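Local coordinates for ABC transporter substrate-binding protein (Streptococcus pneumoniae, PDB 4OHN) that binds histidine and, as the substrate-binding component of an ABC uptake transporter, probably delivers it to the membrane partners, at residues G84-D89 / E206-G211; M102-V107 / L177-Y182; S26-M31 / Q159-A164. One frame throughout, in Å; residues are numbered along the deposited sequence.

The three contacts surround one bound histidine in a two-lobed solute-binding protein, and each touches it. Along the chain the segments run 26-31, 84-89, 102-107, 159-164, 177-182 and 206-211, so contact 2 falls wholly within the span joined by contact 1, while contact 3 interleaves with both. Contacts 1 and 2, with centres about 11 Å apart, share a sheet in which strands 206-212 and 102-111 are neighbours; these strands pass between the lobes. Contact 3, its centre about 16 Å from that of contact 1 and 12 Å from that of contact 2, faces residues of opposite lobes across the cleft. The arrangement is consistent with a closed, ligand-loaded state.

Contact 1. Residues G84-D89 / E206-G211; sequences GYSATD and EAFAVG. With HIS (histidine), chain B; ACT (acetate ion), chain D.
Two backbone hydrogen bonds join the loop before helix 89-92 to strand 206-212: Ala209 N donates to Tyr85 O at 3.0 Å, and Ala87 N donates to Ala207 O at 2.9 Å. They flank a single bridge between Ser86 and Phe208; the touching parts run at about a right angle (93°), so no ladder follows. Water extends the seam at both ends, one molecule linking Tyr85 N to Ala209 O and another Ala87 O to Ala207 N.

The Ser86 hydroxyl donates to Glu206 OE1, with 2.7 Å between OG and OE1, and meets the carboxylate from above its plane. In the glutamate conformer described, OE1 has three donors: Ser86 OG, Asn104 ND2 and Gln106 NE2.

The nonpolar part is a CH-pi contact. Gly84 CA sits over the middle of the Phe208 ring, 3.5 Å from its centroid, while Ser86 OG lies at the edge of that ring. Ala87 CB rests on Ala209 CB.

The ligand's ammonium donates to Gly84 O (2.8 Å from HIS N) and Ser86 OG (2.9 Å from HIS N), and Ser86 N returns a nearly straight bond (176°) to the ligand's carboxylate O. With OG beside the backbone N (chi1 -59°), one serine serves both ends of the head group. This is part of the amino-acid head-group site of a family 3 solute-binding protein, shared with Arg91, Ser134 and Asp179.

Contact 2. Residues M102-V107 / L177-Y182; sequences MKNEQV and LIDRVY. With HIS (histidine), chain B.
Val107 CG1 lies over one face of the Arg180 guanidinium, and the arginine chain, extended from CG to NE, crosses the valine at about a right angle, with Arg180 CD 3.8 Å from Val107 CG1. Glu105 OE1 comes to the same guanidinium obliquely; at 4.3 Å from Arg180 NH1 it is too far to pair directly, though the opposite charges may attract. Two amides approach the Asp179 carboxylate: that of Asn104 is nearly parallel to it (16°) and a little off its plane, while Gln106 NE2 stands over the carboxylate face, its amide turned 82°.

With CG beside the backbone N (chi1 -55°), Asp179 presents OD2 to three donors. Both amides bind it weakly, Asn104 ND2 from 2.9 Å and Gln106 NE2 from 3.2 Å, their main partner being Glu206; the third donor is the ligand, whose ammonium N lies 2.7 Å from OD2. Water ties Asp179 OD1 to Gln106 OE1.

Beneath this polar layer the backbones form an antiparallel ladder, Val107 and Ile178 being a hydrogen-bonded pair and Gln106 and Asp179 a non-hydrogen-bonded one. Strand 102-111 enters from the first lobe, as in related binding proteins with two crossover strands, and here joins the sheet of the second. Val107 N reaches Ile178 O at 2.9 Å, and Ile178 N answers to Val107 O. Where strand 175-179 gives way to helix 180-189, Arg180 N still donates to Glu105 O at 2.8 Å. On the face opposite Asp179, Val107 CG2 packs against Ile178 CG2 at 4.1 Å.

Contact 3. Residues S26-M31 / Q159-A164; sequences STFVPM and QTFNEA. With HIS (histidine), chain B.
Thr27 OG1 faces Thr160 and the start of helix 161-169, where a water bridges the gap: it donates to Thr27 OG1 at 2.7 Å and accepts from Phe161 N at 2.9 Å. The same hydroxyl is hydrogen-bonded to Asp25, which fixes it from its own lobe. In the Asn162 conformer described, a second water takes a hydrogen from ND2 and gives one to Thr27 O, while Asn162 OD1 is hydrogen-bonded to Tyr182 OH. Thr160 occupies the N-cap of the helix, its OG1 accepting from Glu163 N at 3.3 Å, and its CB lies 3.7 Å from Thr27 OG1.

Deeper in, the aromatic rings meet. Phe28 CE1 lies 3.9 Å from Phe161 CE2, which reaches the Phe28 ring at its edge. With CG anti to the backbone N (chi1 -164°), the Phe28 ring projects into the cleft and covers the ligand's imidazole; the ligand's CD2 sits 3.5 Å above the ring plane, over its centre. Tyr182 meets both phenylalanine rings from the second lobe.

The segments meet through waters and van der Waals contact, without a direct hydrogen bond, which is consistent with lobes that can part again.

Contact 1. Residues G84-D89 / E206-G211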
loop_
_atom_site.group_PDB
_atom_site.type_symbol
_atom_site.label_atom_id
_atom_site.label_comp_id
_atom_site.label_asym_id
_atom_site.label_seq_id
_atom_site.Cartn_x
_atom_site.Cartn_y
_atom_site.Cartn_z
ATOM N N GLY A 84 0.063 -2.484 -2.309
ATOM C CA GLY A 84 0.348 -1.060 -2.279
ATOM C C GLY A 84 1.573 -0.748 -1.439
ATOM O O GLY A 84 1.556 0.185 -0.622
ATOM N N TYR A 85 2.635 -1.520 -1.661
ATOM C CA TYR A 85 3.832 -1.417 -0.843
ATOM C C TYR A 85 4.730 -0.312 -1.409
ATOM O O TYR A 85 5.313 -0.453 -2.496
ATOM C CB TYR A 85 4.538 -2.767 -0.803
ATOM C CG TYR A 85 5.710 -2.925 0.143
ATOM C CD1 TYR A 85 5.708 -2.393 1.426
ATOM C CD2 TYR A 85 6.800 -3.685 -0.227
ATOM C CE1 TYR A 85 6.773 -2.598 2.294
ATOM C CE2 TYR A 85 7.860 -3.891 0.627
ATOM C CZ TYR A 85 7.847 -3.345 1.882
ATOM O OH TYR A 85 8.921 -3.568 2.687
ATOM N N SER A 86 4.867 0.787 -0.681
ATOM C CA SER A 86 5.623 1.943 -1.158
ATOM C C SER A 86 7.114 1.675 -1.145
ATOM O O SER A 86 7.677 1.258 -0.123
ATOM C CB SER A 86 5.308 3.149 -0.288
ATOM O OG SER A 86 3.912 3.410 -0.354
ATOM N N ALA A 87 7.753 1.925 -2.284
ATOM C CA ALA A 87 9.186 1.682 -2.458
ATOM C C ALA A 87 9.972 2.884 -2.008
ATOM O O ALA A 87 10.162 3.838 -2.768
ATOM C CB ALA A 87 9.497 1.350 -3.916
ATOM N N THR A 88 10.420 2.844 -0.764
ATOM C CA THR A 88 11.118 3.967 -0.143
ATOM C C THR A 88 12.588 3.648 0.068
ATOM O O THR A 88 12.977 2.490 0.132
ATOM C CB THR A 88 10.497 4.304 1.219
ATOM O OG1 THR A 88 10.775 3.248 2.135
ATOM C CG2 THR A 88 8.983 4.486 1.105
ATOM N N ASP A 89 13.410 4.689 0.189
ATOM C CA ASP A 89 14.836 4.501 0.407
ATOM C C ASP A 89 15.121 3.712 1.663
ATOM O O ASP A 89 15.986 2.852 1.672
ATOM C CB ASP A 89 15.545 5.852 0.517
ATOM C CG ASP A 89 15.692 6.553 -0.817
ATOM O OD1 ASP A 89 15.457 5.920 -1.866
ATOM O OD2 ASP A 89 16.064 7.744 -0.816
ATOM N N GLU A 206 5.119 8.870 -3.916
ATOM C CA GLU A 206 5.593 7.515 -3.758
ATOM C C GLU A 206 5.300 6.736 -5.057
ATOM O O GLU A 206 4.557 7.183 -5.947
ATOM C CB GLU A 206 4.892 6.821 -2.568
ATOM C CG GLU A 206 5.282 7.332 -1.147
ATOM C CD GLU A 206 4.516 6.642 -0.018
ATOM O OE1 GLU A 206 3.481 6.033 -0.325
ATOM O OE2 GLU A 206 4.949 6.696 1.163
ATOM N N ALA A 207 5.904 5.563 -5.142
ATOM C CA ALA A 207 5.500 4.540 -6.091
ATOM C C ALA A 207 5.385 3.211 -5.372
ATOM O O ALA A 207 6.133 2.916 -4.442
ATOM C CB ALA A 207 6.474 4.442 -7.232
ATOM N N PHE A 208 4.432 2.414 -5.828
ATOM C CA PHE A 208 4.243 1.065 -5.338
ATOM C C PHE A 208 5.102 0.098 -6.135
ATOM O O PHE A 208 5.248 0.215 -7.358
ATOM C CB PHE A 208 2.789 0.625 -5.522
ATOM C CG PHE A 208 1.768 1.367 -4.677
ATOM C CD1 PHE A 208 2.080 1.952 -3.467
ATOM C CD2 PHE A 208 0.438 1.398 -5.092
ATOM C CE1 PHE A 208 1.106 2.583 -2.712
ATOM C CE2 PHE A 208 -0.526 2.026 -4.335
ATOM C CZ PHE A 208 -0.196 2.617 -3.149
ATOM N N ALA A 209 5.669 -0.879 -5.446
ATOM C CA ALA A 209 6.429 -1.944 -6.078
ATOM C C ALA A 209 6.241 -3.203 -5.231
ATOM O O ALA A 209 5.569 -3.204 -4.193
ATOM C CB ALA A 209 7.911 -1.563 -6.196
ATOM N N VAL A 210 6.844 -4.301 -5.678
ATOM C CA VAL A 210 6.752 -5.578 -4.997
ATOM C C VAL A 210 8.036 -5.830 -4.236
ATOM O O VAL A 210 9.120 -5.718 -4.810
ATOM C CB VAL A 210 6.503 -6.716 -6.005
ATOM C CG1 VAL A 210 6.273 -8.029 -5.266
ATOM C CG2 VAL A 210 5.308 -6.391 -6.897
ATOM N N GLY A 211 7.917 -6.155 -2.954
ATOM C CA GLY A 211 9.080 -6.410 -2.124
ATOM C C GLY A 211 9.416 -7.873 -1.973
ATOM O O GLY A 211 8.518 -8.688 -1.759
HETATM N N HIS B . 1.651 2.387 1.131
HETATM C CA HIS B . 1.804 2.249 2.600
HETATM C C HIS B . 2.959 1.332 2.936
HETATM O O HIS B . 3.590 0.778 2.007
HETATM C CB HIS B . 0.485 1.841 3.297
HETATM C CG HIS B . 0.072 0.402 3.195
HETATM N ND1 HIS B . -0.557 -0.235 4.253
HETATM C CD2 HIS B . 0.088 -0.496 2.179
HETATM C CE1 HIS B . -0.876 -1.464 3.897
HETATM N NE2 HIS B . -0.503 -1.647 2.641
HETATM O OXT HIS B . 3.237 1.185 4.145
HETATM C C ACT D . 9.848 -2.628 5.857
HETATM O O ACT D . 8.815 -2.584 5.177
HETATM O OXT ACT D . 9.803 -1.986 6.928
HETATM C CH3 ACT D . 11.052 -3.397 5.403
HETATM O O HOH W 1 2.831 -3.592 -3.660
HETATM O O HOH W 2 8.555 5.561 -4.097
#

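Contact 2. Residues M102-V107 / L177-Y182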
loop_
_atom_site.group_PDB
_atom_site.type_symbol
_atom_site.label_atom_id
_atom_site.label_comp_id
_atom_site.label_asym_id
_atom_site.label_seq_id
_atom_site.Cartn_x
_atom_site.Cartn_y
_atom_site.Cartn_z
ATOM N N MET A 102 2.835 1.650 -10.090
ATOM C CA MET A 102 1.790 2.660 -9.823
ATOM C C MET A 102 2.333 3.817 -8.963
ATOM O O MET A 102 3.049 3.577 -7.992
ATOM C CB MET A 102 0.616 1.991 -9.088
ATOM C CG MET A 102 -0.649 2.845 -8.948
ATOM S SD MET A 102 -2.011 2.032 -8.064
ATOM C CE MET A 102 -2.208 0.505 -8.966
ATOM N N LYS A 103 1.977 5.063 -9.286
ATOM C CA LYS A 103 2.295 6.179 -8.409
ATOM C C LYS A 103 1.296 6.249 -7.265
ATOM O O LYS A 103 0.169 5.777 -7.361
ATOM C CB LYS A 103 2.271 7.502 -9.178
ATOM C CG LYS A 103 3.208 7.520 -10.385
ATOM C CD LYS A 103 4.641 7.186 -9.991
ATOM C CE LYS A 103 5.567 7.192 -11.191
ATOM N NZ LYS A 103 6.990 7.090 -10.779
ATOM N N ASN A 104 1.710 6.897 -6.182
ATOM C CA ASN A 104 0.846 7.098 -5.034
ATOM C C ASN A 104 1.285 8.354 -4.316
ATOM O O ASN A 104 2.418 8.811 -4.496
ATOM C CB ASN A 104 0.944 5.887 -4.112
ATOM C CG ASN A 104 0.065 6.000 -2.878
ATOM O OD1 ASN A 104 -1.170 6.236 -2.963
ATOM N ND2 ASN A 104 0.718 5.926 -1.717
ATOM N N GLU A 105 0.382 8.935 -3.545
ATOM C CA GLU A 105 0.688 10.108 -2.742
ATOM C C GLU A 105 0.103 9.928 -1.370
ATOM O O GLU A 105 -0.914 9.272 -1.209
ATOM C CB GLU A 105 0.117 11.382 -3.363
ATOM C CG GLU A 105 0.678 11.714 -4.751
ATOM C CD GLU A 105 0.076 10.870 -5.877
ATOM O OE1 GLU A 105 -1.166 10.720 -5.932
ATOM O OE2 GLU A 105 0.847 10.365 -6.721
ATOM N N GLN A 106 0.786 10.463 -0.376
ATOM C CA GLN A 106 0.256 10.547 0.974
ATOM C C GLN A 106 -0.591 11.807 1.088
ATOM O O GLN A 106 -0.194 12.909 0.668
ATOM C CB GLN A 106 1.379 10.516 1.998
ATOM C CG GLN A 106 2.231 9.238 1.953
ATOM C CD GLN A 106 1.470 8.009 2.390
ATOM O OE1 GLN A 106 0.709 8.041 3.359
ATOM N NE2 GLN A 106 1.651 6.915 1.666
ATOM N N VAL A 107 -1.791 11.637 1.594
ATOM C CA VAL A 107 -2.729 12.748 1.751
ATOM C C VAL A 107 -3.194 12.815 3.195
ATOM O O VAL A 107 -3.084 11.857 3.974
ATOM C CB VAL A 107 -3.978 12.610 0.837
ATOM C CG1 VAL A 107 -3.601 12.803 -0.650
ATOM C CG2 VAL A 107 -4.683 11.300 1.035
ATOM N N LEU A 177 -3.340 10.755 8.130
ATOM C CA LEU A 177 -2.347 10.649 7.061
ATOM C C LEU A 177 -2.468 9.272 6.422
ATOM O O LEU A 177 -2.306 8.263 7.111
ATOM C CB LEU A 177 -0.953 10.870 7.646
ATOM C CG LEU A 177 0.226 10.936 6.666
ATOM C CD1 LEU A 177 0.055 12.102 5.694
ATOM C CD2 LEU A 177 1.535 11.059 7.430
ATOM N N ILE A 178 -2.748 9.218 5.138
ATOM C CA ILE A 178 -3.160 7.982 4.478
ATOM C C ILE A 178 -2.858 8.019 2.982
ATOM O O ILE A 178 -2.796 9.081 2.367
ATOM C CB ILE A 178 -4.670 7.732 4.753
ATOM C CG1 ILE A 178 -5.165 6.411 4.149
ATOM C CG2 ILE A 178 -5.507 8.899 4.277
ATOM C CD1 ILE A 178 -6.564 6.022 4.626
ATOM N N ASP A 179 -2.661 6.859 2.375
ATOM C CA ASP A 179 -2.482 6.759 0.941
ATOM C C ASP A 179 -3.689 7.278 0.174
ATOM O O ASP A 179 -4.823 6.917 0.470
ATOM C CB ASP A 179 -2.233 5.292 0.550
ATOM C CG ASP A 179 -1.093 4.693 1.301
ATOM O OD1 ASP A 179 -1.222 4.505 2.515
ATOM O OD2 ASP A 179 -0.064 4.411 0.663
ATOM N N ARG A 180 -3.450 8.089 -0.855
ATOM C CA ARG A 180 -4.527 8.627 -1.671
ATOM C C ARG A 180 -5.332 7.522 -2.341
ATOM O O ARG A 180 -6.541 7.608 -2.428
ATOM C CB ARG A 180 -3.984 9.620 -2.695
ATOM C CG ARG A 180 -5.061 10.490 -3.363
ATOM C CD ARG A 180 -4.403 11.635 -4.150
ATOM N NE ARG A 180 -5.259 12.804 -4.303
ATOM C CZ ARG A 180 -4.816 14.008 -4.655
ATOM N NH1 ARG A 180 -3.526 14.202 -4.873
ATOM N NH2 ARG A 180 -5.659 15.022 -4.780
ATOM N N VAL A 181 -4.684 6.462 -2.825
ATOM C CA VAL A 181 -5.450 5.418 -3.507
ATOM C C VAL A 181 -6.451 4.781 -2.569
ATOM O O VAL A 181 -7.560 4.453 -2.956
ATOM C CB VAL A 181 -4.592 4.291 -4.136
ATOM C CG1 VAL A 181 -3.651 4.857 -5.188
ATOM C CG2 VAL A 181 -3.845 3.477 -3.065
ATOM N N TYR A 182 -6.060 4.606 -1.318
ATOM C CA TYR A 182 -6.993 4.042 -0.355
ATOM C C TYR A 182 -8.133 5.016 -0.079
ATOM O O TYR A 182 -9.304 4.654 -0.153
ATOM C CB TYR A 182 -6.240 3.671 0.925
ATOM C CG TYR A 182 -7.062 3.009 2.011
ATOM C CD1 TYR A 182 -6.757 1.757 2.492
ATOM C CD2 TYR A 182 -8.153 3.634 2.564
ATOM C CE1 TYR A 182 -7.531 1.170 3.495
ATOM C CE2 TYR A 182 -8.892 3.062 3.514
ATOM C CZ TYR A 182 -8.599 1.848 3.976
ATOM O OH TYR A 182 -9.418 1.321 4.981
HETATM N N HIS B . 1.651 2.387 1.131
HETATM C CA HIS B . 1.804 2.249 2.600
HETATM C C HIS B . 2.959 1.332 2.936
HETATM O O HIS B . 3.590 0.778 2.007
HETATM C CB HIS B . 0.485 1.841 3.297
HETATM C CG HIS B . 0.072 0.402 3.195
HETATM N ND1 HIS B . -0.557 -0.235 4.253
HETATM C CD2 HIS B . 0.088 -0.496 2.179
HETATM C CE1 HIS B . -0.876 -1.464 3.897
HETATM N NE2 HIS B . -0.503 -1.647 2.641
HETATM O OXT HIS B . 3.237 1.185 4.145
HETATM O O HOH W 3 0.702 5.468 4.375
#

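Contact 3. Residues S26-M31 / Q159-A164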
loop_
_atom_site.group_PDB
_atom_site.type_symbol
_atom_site.label_atom_id
_atom_site.label_comp_id
_atom_site.label_asym_id
_atom_site.label_seq_id
_atom_site.Cartn_x
_atom_site.Cartn_y
_atom_site.Cartn_z
ATOM N N SER A 26 -4.939 -7.133 4.699
ATOM C CA SER A 26 -6.210 -7.468 4.066
ATOM C C SER A 26 -7.304 -6.434 4.262
ATOM O O SER A 26 -8.453 -6.700 3.934
ATOM C CB SER A 26 -6.692 -8.840 4.514
ATOM O OG SER A 26 -6.977 -8.788 5.886
ATOM N N THR A 27 -6.950 -5.247 4.750
ATOM C CA THR A 27 -7.860 -4.111 4.705
ATOM C C THR A 27 -7.470 -3.073 3.662
ATOM O O THR A 27 -8.188 -2.094 3.505
ATOM C CB THR A 27 -7.951 -3.383 6.058
ATOM O OG1 THR A 27 -6.726 -2.701 6.388
ATOM C CG2 THR A 27 -8.317 -4.305 7.182
ATOM N N PHE A 28 -6.348 -3.248 2.955
ATOM C CA PHE A 28 -5.814 -2.135 2.159
ATOM C C PHE A 28 -6.459 -2.035 0.767
ATOM O O PHE A 28 -5.923 -2.501 -0.236
ATOM C CB PHE A 28 -4.295 -2.191 2.086
ATOM C CG PHE A 28 -3.685 -0.883 1.622
ATOM C CD1 PHE A 28 -3.596 0.187 2.477
ATOM C CD2 PHE A 28 -3.238 -0.725 0.331
ATOM C CE1 PHE A 28 -3.070 1.393 2.065
ATOM C CE2 PHE A 28 -2.705 0.486 -0.090
ATOM C CZ PHE A 28 -2.628 1.551 0.784
ATOM N N VAL A 29 -7.614 -1.390 0.722
ATOM C CA VAL A 29 -8.325 -1.156 -0.524
ATOM C C VAL A 29 -7.603 -0.105 -1.351
ATOM O O VAL A 29 -6.934 0.770 -0.812
ATOM C CB VAL A 29 -9.773 -0.661 -0.294
ATOM C CG1 VAL A 29 -10.604 -1.686 0.439
ATOM C CG2 VAL A 29 -9.811 0.678 0.478
ATOM N N PRO A 30 -7.726 -0.163 -2.680
ATOM C CA PRO A 30 -8.324 -1.227 -3.479
ATOM C C PRO A 30 -7.279 -2.256 -3.904
ATOM O O PRO A 30 -7.481 -2.936 -4.910
ATOM C CB PRO A 30 -8.803 -0.462 -4.707
ATOM C CG PRO A 30 -7.725 0.537 -4.925
ATOM C CD PRO A 30 -7.201 0.913 -3.539
ATOM N N MET A 31 -6.180 -2.377 -3.163
ATOM C CA MET A 31 -5.051 -3.183 -3.631
ATOM C C MET A 31 -5.219 -4.655 -3.299
ATOM O O MET A 31 -5.007 -5.523 -4.155
ATOM C CB MET A 31 -3.750 -2.637 -3.035
ATOM C CG MET A 31 -3.532 -1.118 -3.249
ATOM S SD MET A 31 -3.731 -0.559 -4.971
ATOM C CE MET A 31 -2.240 -1.246 -5.704
ATOM N N GLN A 159 -3.234 -0.130 13.690
ATOM C CA GLN A 159 -2.789 -1.252 12.871
ATOM C C GLN A 159 -3.304 -1.138 11.438
ATOM O O GLN A 159 -2.570 -1.431 10.485
ATOM C CB GLN A 159 -3.224 -2.587 13.461
ATOM C CG GLN A 159 -2.466 -3.766 12.866
ATOM C CD GLN A 159 -3.062 -5.128 13.179
ATOM O OE1 GLN A 159 -2.346 -6.125 13.236
ATOM N NE2 GLN A 159 -4.372 -5.181 13.390
ATOM N N THR A 160 -4.553 -0.714 11.296
ATOM C CA THR A 160 -5.237 -0.621 9.993
ATOM C C THR A 160 -5.811 0.768 9.786
ATOM O O THR A 160 -6.204 1.471 10.733
ATOM C CB THR A 160 -6.421 -1.609 9.865
ATOM O OG1 THR A 160 -7.510 -1.218 10.720
ATOM C CG2 THR A 160 -5.959 -3.022 10.165
ATOM N N PHE A 161 -5.913 1.173 8.526
ATOM C CA PHE A 161 -6.575 2.424 8.203
ATOM C C PHE A 161 -8.073 2.393 8.518
ATOM O O PHE A 161 -8.658 3.453 8.813
ATOM C CB PHE A 161 -6.307 2.791 6.744
ATOM C CG PHE A 161 -4.942 3.380 6.517
ATOM C CD1 PHE A 161 -4.554 4.542 7.163
ATOM C CD2 PHE A 161 -4.057 2.789 5.643
ATOM C CE1 PHE A 161 -3.321 5.100 6.925
ATOM C CE2 PHE A 161 -2.822 3.341 5.412
ATOM C CZ PHE A 161 -2.448 4.485 6.055
ATOM N N ASN A 162 -8.707 1.230 8.463
ATOM C CA ASN A 162 -10.142 1.179 8.715
ATOM C C ASN A 162 -10.467 1.657 10.114
ATOM O O ASN A 162 -11.416 2.415 10.329
ATOM C CB ASN A 162 -10.675 -0.216 8.488
ATOM C CG ASN A 162 -10.430 -0.687 7.101
ATOM O OD1 ASN A 162 -9.286 -0.734 6.670
ATOM N ND2 ASN A 162 -11.481 -1.005 6.383
ATOM N N GLU A 163 -9.684 1.220 11.087
ATOM C CA GLU A 163 -9.885 1.684 12.449
ATOM C C GLU A 163 -9.610 3.164 12.565
ATOM O O GLU A 163 -10.343 3.887 13.232
ATOM C CB GLU A 163 -8.995 0.909 13.424
ATOM C CG GLU A 163 -9.287 1.279 14.856
ATOM C CD GLU A 163 -8.260 0.794 15.850
ATOM O OE1 GLU A 163 -7.293 0.091 15.469
ATOM O OE2 GLU A 163 -8.438 1.099 17.053
ATOM N N ALA A 164 -8.523 3.623 11.946
ATOM C CA ALA A 164 -8.188 5.039 11.981
ATOM C C ALA A 164 -9.341 5.886 11.419
ATOM O O ALA A 164 -9.657 6.965 11.928
ATOM C CB ALA A 164 -6.922 5.300 11.199
HETATM N N HIS B . 1.651 2.387 1.131
HETATM C CA HIS B . 1.804 2.249 2.600
HETATM C C HIS B . 2.959 1.332 2.936
HETATM O O HIS B . 3.590 0.778 2.007
HETATM C CB HIS B . 0.485 1.841 3.297
HETATM C CG HIS B . 0.072 0.402 3.195
HETATM N ND1 HIS B . -0.557 -0.235 4.253
HETATM C CD2 HIS B . 0.088 -0.496 2.179
HETATM C CE1 HIS B . -0.876 -1.464 3.897
HETATM N NE2 HIS B . -0.503 -1.647 2.641
HETATM O OXT HIS B . 3.237 1.185 4.145
HETATM O O HOH W 4 -10.951 -2.622 3.963
HETATM O O HOH W 5 -5.093 -0.538 6.319
#